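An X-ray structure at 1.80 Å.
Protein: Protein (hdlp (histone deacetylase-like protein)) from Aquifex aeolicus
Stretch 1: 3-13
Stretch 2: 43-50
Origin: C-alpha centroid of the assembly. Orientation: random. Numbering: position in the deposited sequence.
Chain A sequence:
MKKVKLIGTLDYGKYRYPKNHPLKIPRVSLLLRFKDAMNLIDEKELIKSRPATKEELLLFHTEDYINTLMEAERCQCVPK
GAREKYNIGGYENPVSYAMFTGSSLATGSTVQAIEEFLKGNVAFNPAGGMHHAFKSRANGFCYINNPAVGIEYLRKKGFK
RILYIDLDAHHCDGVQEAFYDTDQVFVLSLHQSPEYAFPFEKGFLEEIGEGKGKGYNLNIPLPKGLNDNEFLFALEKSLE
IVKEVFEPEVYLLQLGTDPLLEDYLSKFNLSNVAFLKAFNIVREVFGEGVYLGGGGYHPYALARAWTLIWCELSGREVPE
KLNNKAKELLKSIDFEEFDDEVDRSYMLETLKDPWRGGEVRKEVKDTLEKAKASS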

ATOM      1  N   LYS A   3      -9.347  -2.175 -20.961  1.00 39.61           N
ATOM      2  CA  LYS A   3      -9.815  -3.210 -20.034  1.00 29.58           C
ATOM      3  C   LYS A   3      -9.332  -2.883 -18.621  1.00 23.29           C
ATOM      4  O   LYS A   3      -8.328  -2.200 -18.452  1.00 27.41           O
ATOM      5  CB  LYS A   3      -9.264  -4.580 -20.426  1.00 36.03           C
ATOM      6  CG  LYS A   3      -9.655  -5.056 -21.822  1.00 55.16           C
ATOM      7  CD  LYS A   3      -8.983  -6.392 -22.136  1.00 66.28           C
ATOM      8  CE  LYS A   3      -9.290  -6.860 -23.554  1.00 73.41           C
ATOM      9  NZ  LYS A   3      -8.552  -8.108 -23.914  1.00 69.64           N
ATOM     10  N   VAL A   4     -10.052  -3.387 -17.625  1.00 25.18           N
ATOM     11  CA  VAL A   4      -9.710  -3.163 -16.221  1.00 22.20           C
ATOM     12  C   VAL A   4      -9.321  -4.520 -15.692  1.00 25.33           C
ATOM     13  O   VAL A   4     -10.080  -5.484 -15.815  1.00 21.19           O
ATOM     14  CB  VAL A   4     -10.909  -2.630 -15.421  1.00 31.46           C
ATOM     15  CG1 VAL A   4     -10.487  -2.354 -13.971  1.00 26.55           C
ATOM     16  CG2 VAL A   4     -11.447  -1.376 -16.070  1.00 34.98           C
ATOM     17  N   LYS A   5      -8.146  -4.589 -15.080  1.00 21.82           N
ATOM     18  CA  LYS A   5      -7.625  -5.857 -14.598  1.00 20.10           C
ATOM     19  C   LYS A   5      -7.230  -5.872 -13.128  1.00 20.27           C
ATOM     20  O   LYS A   5      -6.756  -4.867 -12.590  1.00 18.48           O
ATOM     21  CB  LYS A   5      -6.380  -6.205 -15.413  1.00 23.35           C
ATOM     22  CG  LYS A   5      -6.590  -6.292 -16.928  1.00 23.75           C
ATOM     23  CD  LYS A   5      -7.484  -7.478 -17.291  1.00 23.70           C
ATOM     24  CE  LYS A   5      -7.572  -7.659 -18.813  1.00 24.34           C
ATOM     25  NZ  LYS A   5      -8.489  -8.788 -19.169  1.00 22.04           N
ATOM     26  N   LEU A   6      -7.376  -7.036 -12.511  1.00 19.28           N
ATOM     27  CA  LEU A   6      -6.963  -7.213 -11.126  1.00 20.68           C
ATOM     28  C   LEU A   6      -5.852  -8.267 -11.174  1.00 18.17           C
ATOM     29  O   LEU A   6      -6.041  -9.343 -11.725  1.00 22.31           O
ATOM     30  CB  LEU A   6      -8.127  -7.711 -10.276  1.00 23.51           C
ATOM     31  CG  LEU A   6      -7.885  -7.715  -8.761  1.00 30.59           C
ATOM     32  CD1 LEU A   6      -9.078  -8.374  -8.087  1.00 29.90           C
ATOM     33  CD2 LEU A   6      -6.628  -8.475  -8.402  1.00 38.98           C
ATOM     34  N   ILE A   7      -4.686  -7.959 -10.614  1.00 19.15           N
ATOM     35  CA  ILE A   7      -3.577  -8.919 -10.629  1.00 18.38           C
ATOM     36  C   ILE A   7      -3.576  -9.659  -9.299  1.00 17.95           C
ATOM     37  O   ILE A   7      -3.502  -9.034  -8.242  1.00 19.07           O
ATOM     38  CB  ILE A   7      -2.218  -8.221 -10.794  1.00 19.05           C
ATOM     39  CG1 ILE A   7      -2.300  -7.212 -11.934  1.00 22.81           C
ATOM     40  CG2 ILE A   7      -1.135  -9.254 -11.158  1.00 16.45           C
ATOM     41  CD1 ILE A   7      -1.014  -6.582 -12.252  1.00 34.99           C
ATOM     42  N   GLY A   8      -3.688 -10.979  -9.345  1.00 17.70           N
ATOM     43  CA  GLY A   8      -3.676 -11.740  -8.108  1.00 18.11           C
ATOM     44  C   GLY A   8      -3.665 -13.244  -8.290  1.00 20.91           C
ATOM     45  O   GLY A   8      -3.655 -13.761  -9.414  1.00 22.27           O
ATOM     46  N   THR A   9      -3.645 -13.946  -7.162  1.00 23.99           N
ATOM     47  CA  THR A   9      -3.663 -15.401  -7.134  1.00 25.95           C
ATOM     48  C   THR A   9      -3.999 -15.845  -5.720  1.00 29.04           C
ATOM     49  O   THR A   9      -3.696 -15.142  -4.756  1.00 23.05           O
ATOM     50  CB  THR A   9      -2.300 -16.018  -7.487  1.00 25.80           C
ATOM     51  OG1 THR A   9      -2.341 -17.425  -7.208  1.00 26.56           O
ATOM     52  CG2 THR A   9      -1.193 -15.392  -6.655  1.00 25.24           C
ATOM     53  N   LEU A  10      -4.636 -17.003  -5.586  1.00 29.19           N
ATOM     54  CA  LEU A  10      -4.964 -17.502  -4.252  1.00 32.55           C
ATOM     55  C   LEU A  10      -3.725 -18.046  -3.545  1.00 32.68           C
ATOM     56  O   LEU A  10      -3.758 -18.306  -2.339  1.00 26.97           O
ATOM     57  CB  LEU A  10      -6.044 -18.594  -4.317  1.00 28.09           C
ATOM     58  CG  LEU A  10      -7.478 -18.183  -4.660  1.00 33.00           C
ATOM     59  CD1 LEU A  10      -7.953 -17.146  -3.657  1.00 26.65           C
ATOM     60  CD2 LEU A  10      -7.550 -17.619  -6.055  1.00 41.33           C
ATOM     61  N   ASP A  11      -2.633 -18.197  -4.294  1.00 25.75           N
ATOM     62  CA  ASP A  11      -1.382 -18.715  -3.745  1.00 35.74           C
ATOM     63  C   ASP A  11      -0.792 -17.881  -2.615  1.00 34.26           C
ATOM     64  O   ASP A  11      -0.040 -18.408  -1.785  1.00 31.12           O
ATOM     65  CB  ASP A  11      -0.340 -18.886  -4.856  1.00 37.61           C
ATOM     66  CG  ASP A  11      -0.789 -19.868  -5.921  1.00 46.75           C
ATOM     67  OD1 ASP A  11      -1.322 -20.931  -5.546  1.00 46.34           O
ATOM     68  OD2 ASP A  11      -0.600 -19.588  -7.125  1.00 58.94           O
ATOM     69  N   TYR A  12      -1.107 -16.584  -2.576  1.00 26.19           N
ATOM     70  CA  TYR A  12      -0.589 -15.749  -1.501  1.00 28.45           C
ATOM     71  C   TYR A  12      -1.000 -16.361  -0.156  1.00 26.67           C
ATOM     72  O   TYR A  12      -0.305 -16.197   0.854  1.00 30.51           O
ATOM     73  CB  TYR A  12      -1.132 -14.314  -1.603  1.00 29.35           C
ATOM     74  CG  TYR A  12      -0.565 -13.508  -2.756  1.00 28.47           C
ATOM     75  CD1 TYR A  12      -1.388 -13.057  -3.792  1.00 32.17           C
ATOM     76  CD2 TYR A  12       0.788 -13.171  -2.792  1.00 22.97           C
ATOM     77  CE1 TYR A  12      -0.876 -12.284  -4.837  1.00 30.35           C
ATOM     78  CE2 TYR A  12       1.313 -12.398  -3.828  1.00 19.60           C
ATOM     79  CZ  TYR A  12       0.478 -11.956  -4.844  1.00 21.42           C
ATOM     80  OH  TYR A  12       0.992 -11.159  -5.851  1.00 23.49           O
ATOM     81  N   GLY A  13      -2.121 -17.080  -0.160  1.00 30.22           N
ATOM     82  CA  GLY A  13      -2.625 -17.709   1.055  1.00 25.13           C
ATOM     83  C   GLY A  13      -1.674 -18.695   1.707  1.00 27.31           C
ATOM     84  O   GLY A  13      -1.805 -18.974   2.896  1.00 29.38           O
ATOM     85  N   GLU A  43     -13.572 -14.114 -14.423  1.00 29.99           N
ATOM     86  CA  GLU A  43     -12.269 -14.679 -14.781  1.00 31.34           C
ATOM     87  C   GLU A  43     -11.420 -13.873 -15.741  1.00 38.04           C
ATOM     88  O   GLU A  43     -10.204 -13.766 -15.567  1.00 36.83           O
ATOM     89  CB  GLU A  43     -12.420 -16.074 -15.394  1.00 36.12           C
ATOM     90  CG  GLU A  43     -12.814 -17.169 -14.428  1.00 52.72           C
ATOM     91  CD  GLU A  43     -12.738 -18.537 -15.082  1.00 60.39           C
ATOM     92  OE1 GLU A  43     -11.641 -18.900 -15.559  1.00 70.32           O
ATOM     93  OE2 GLU A  43     -13.763 -19.248 -15.127  1.00 60.38           O
ATOM     94  N   LYS A  44     -12.042 -13.315 -16.765  1.00 28.26           N
ATOM     95  CA  LYS A  44     -11.280 -12.571 -17.749  1.00 32.71           C
ATOM     96  C   LYS A  44     -10.750 -11.215 -17.283  1.00 26.75           C
ATOM     97  O   LYS A  44     -10.029 -10.544 -18.015  1.00 27.37           O
ATOM     98  CB  LYS A  44     -12.106 -12.470 -19.030  1.00 44.28           C
ATOM     99  CG  LYS A  44     -12.359 -13.885 -19.583  1.00 59.37           C
ATOM    100  CD  LYS A  44     -13.182 -13.946 -20.855  1.00 68.87           C
ATOM    101  CE  LYS A  44     -13.334 -15.398 -21.305  1.00 67.21           C
ATOM    102  NZ  LYS A  44     -14.152 -15.532 -22.539  1.00 74.00           N
ATOM    103  N   GLU A  45     -11.095 -10.833 -16.056  1.00 29.20           N
ATOM    104  CA  GLU A  45     -10.631  -9.569 -15.474  1.00 21.58           C
ATOM    105  C   GLU A  45      -9.411  -9.854 -14.593  1.00 26.31           C
ATOM    106  O   GLU A  45      -8.677  -8.939 -14.205  1.00 22.32           O
ATOM    107  CB  GLU A  45     -11.728  -8.935 -14.598  1.00 18.24           C
ATOM    108  CG  GLU A  45     -12.929  -8.377 -15.359  1.00 26.57           C
ATOM    109  CD  GLU A  45     -14.048  -7.922 -14.433  1.00 23.12           C
ATOM    110  OE1 GLU A  45     -14.564  -8.760 -13.664  1.00 21.64           O
ATOM    111  OE2 GLU A  45     -14.414  -6.732 -14.474  1.00 26.48           O
ATOM    112  N   LEU A  46      -9.198 -11.128 -14.286  1.00 20.15           N
ATOM    113  CA  LEU A  46      -8.089 -11.518 -13.419  1.00 25.80           C
ATOM    114  C   LEU A  46      -6.832 -11.971 -14.149  1.00 28.88           C
ATOM    115  O   LEU A  46      -6.885 -12.804 -15.055  1.00 31.98           O
ATOM    116  CB  LEU A  46      -8.549 -12.626 -12.468  1.00 27.25           C
ATOM    117  CG  LEU A  46      -7.529 -13.184 -11.471  1.00 37.72           C
ATOM    118  CD1 LEU A  46      -7.175 -12.102 -10.458  1.00 39.46           C
ATOM    119  CD2 LEU A  46      -8.112 -14.400 -10.755  1.00 35.43           C
ATOM    120  N   ILE A  47      -5.693 -11.401 -13.769  1.00 16.92           N
ATOM    121  CA  ILE A  47      -4.419 -11.810 -14.354  1.00 20.98           C
ATOM    122  C   ILE A  47      -3.682 -12.531 -13.234  1.00 24.50           C
ATOM    123  O   ILE A  47      -3.536 -11.980 -12.136  1.00 20.74           O
ATOM    124  CB  ILE A  47      -3.581 -10.587 -14.835  1.00 21.51           C
ATOM    125  CG1 ILE A  47      -4.258  -9.939 -16.049  1.00 20.71           C
ATOM    126  CG2 ILE A  47      -2.159 -11.019 -15.207  1.00 20.32           C
ATOM    127  CD1 ILE A  47      -4.290 -10.819 -17.283  1.00 38.87           C
ATOM    128  N   LYS A  48      -3.224 -13.754 -13.496  1.00 18.73           N
ATOM    129  CA  LYS A  48      -2.517 -14.519 -12.470  1.00 15.55           C
ATOM    130  C   LYS A  48      -1.140 -13.910 -12.215  1.00 14.43           C
ATOM    131  O   LYS A  48      -0.375 -13.686 -13.143  1.00 16.83           O
ATOM    132  CB  LYS A  48      -2.338 -15.985 -12.898  1.00 16.52           C
ATOM    133  CG  LYS A  48      -1.610 -16.841 -11.870  1.00 23.25           C
ATOM    134  CD  LYS A  48      -1.449 -18.283 -12.348  1.00 32.69           C
ATOM    135  CE  LYS A  48      -0.747 -19.137 -11.303  1.00 26.00           C
ATOM    136  NZ  LYS A  48      -1.496 -19.191 -10.016  1.00 46.33           N
ATOM    137  N   SER A  49      -0.832 -13.668 -10.950  1.00 16.61           N
ATOM    138  CA  SER A  49       0.453 -13.110 -10.553  1.00 14.33           C
ATOM    139  C   SER A  49       1.615 -14.013 -10.955  1.00 24.11           C
ATOM    140  O   SER A  49       1.513 -15.244 -10.897  1.00 19.59           O
ATOM    141  CB  SER A  49       0.521 -12.938  -9.034  1.00 13.21           C
ATOM    142  OG  SER A  49      -0.534 -12.125  -8.509  1.00 16.86           O
ATOM    143  N   ARG A  50       2.720 -13.389 -11.351  1.00 16.83           N
ATOM    144  CA  ARG A  50       3.931 -14.109 -11.707  1.00 23.88           C
ATOM    145  C   ARG A  50       5.059 -13.574 -10.822  1.00 20.20           C
ATOM    146  O   ARG A  50       5.000 -12.448 -10.326  1.00 18.63           O
ATOM    147  CB  ARG A  50       4.330 -13.856 -13.170  1.00 27.48           C
ATOM    148  CG  ARG A  50       4.887 -12.441 -13.461  1.00 22.99           C
ATOM    149  CD  ARG A  50       5.371 -12.363 -14.897  1.00 25.20           C
ATOM    150  NE  ARG A  50       5.760 -11.023 -15.332  1.00 15.88           N
ATOM    151  CZ  ARG A  50       6.790 -10.326 -14.874  1.00 14.34           C
ATOM    152  NH1 ARG A  50       7.588 -10.823 -13.933  1.00 15.78           N
ATOM    153  NH2 ARG A  50       7.038  -9.122 -15.377  1.00 16.78           N
TER

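Two lysines, one from each stretch, supply the charged contacts at the two ends of this pairing. At the far end of stretch 1, Lys 48 NZ forms a salt bridge with Asp 11 OD2 at 3.1 Å. The CA-to-CB bond of Lys 48 points away from stretch 1, yet its chain, extended through chi3 and turned at chi4 (p), brings the ammonium back to the acid. The carboxylate is fixed from its own side: Thr 9 OG1 donates to Asp 11 OD2 at 2.8 Å and accepts from Asp 11 N at 3.0 Å, so a short side chain braces the turn and presents the charge. At the other end, Lys 5 NZ donates to Lys 44 O at 2.6 Å. Here two successive m rotamers, chi1 and chi2, fold a side chain that starts sideways so that its ammonium meets the carbonyl of Lys 44, and its methylenes run past a neighbour, with Lys 5 CD 4.2 Å from Ile 47 CG1.

Between these ends lies a parallel backbone ladder. Leu 6 receives and gives: its N donates to Glu 45 O at 2.9 Å, and its O accepts from Ile 47 N at 2.9 Å. Gly 8 repeats the pattern, with Gly 8 N to Ile 47 O at 3.0 Å and Ser 49 N to Gly 8 O at 3.2 Å. Alternate residues of stretch 1 thus carry the bonds, while Ile 7 adds a CA-H...O contact from its CA to Ile 47 O at 3.4 Å. The ladder needs no particular side chain, which leaves the side chains free to serve the two faces.

Leu 6 and Leu 46 share one face, with Leu 6 CD2 and Leu 46 CD1 4.2 Å apart; Ile 7 and Ile 47 lie on the other, where branched beta carbons suit extended backbone. Leu 46, with chi1 t and chi2 p, also brings CD1 to 3.2 Å from Leu 6 O and 3.8 Å from Gly 8 N, placing a methyl over part of the ladder.

Gly 8 adopts a nearly fully extended backbone, and Ser 49 OG sits 3.2 Å from Gly 8 CA. Ser 49 points toward stretch 1 and is buried, a small residue between the backbone of Gly 8 and the methyls of Ile 7 and Thr 9, with Ile 7 CG2 at 4.0 Å and Thr 9 CG2 at 3.8 Å from Ser 49 OG. That hydroxyl is hydrogen-bonded elsewhere in the structure, so its polarity is paid for. Together the stretches bury 610 Å², counting both sides: backbone bonds set the register, aliphatic pairs line the faces, and lysines reach in from the margins.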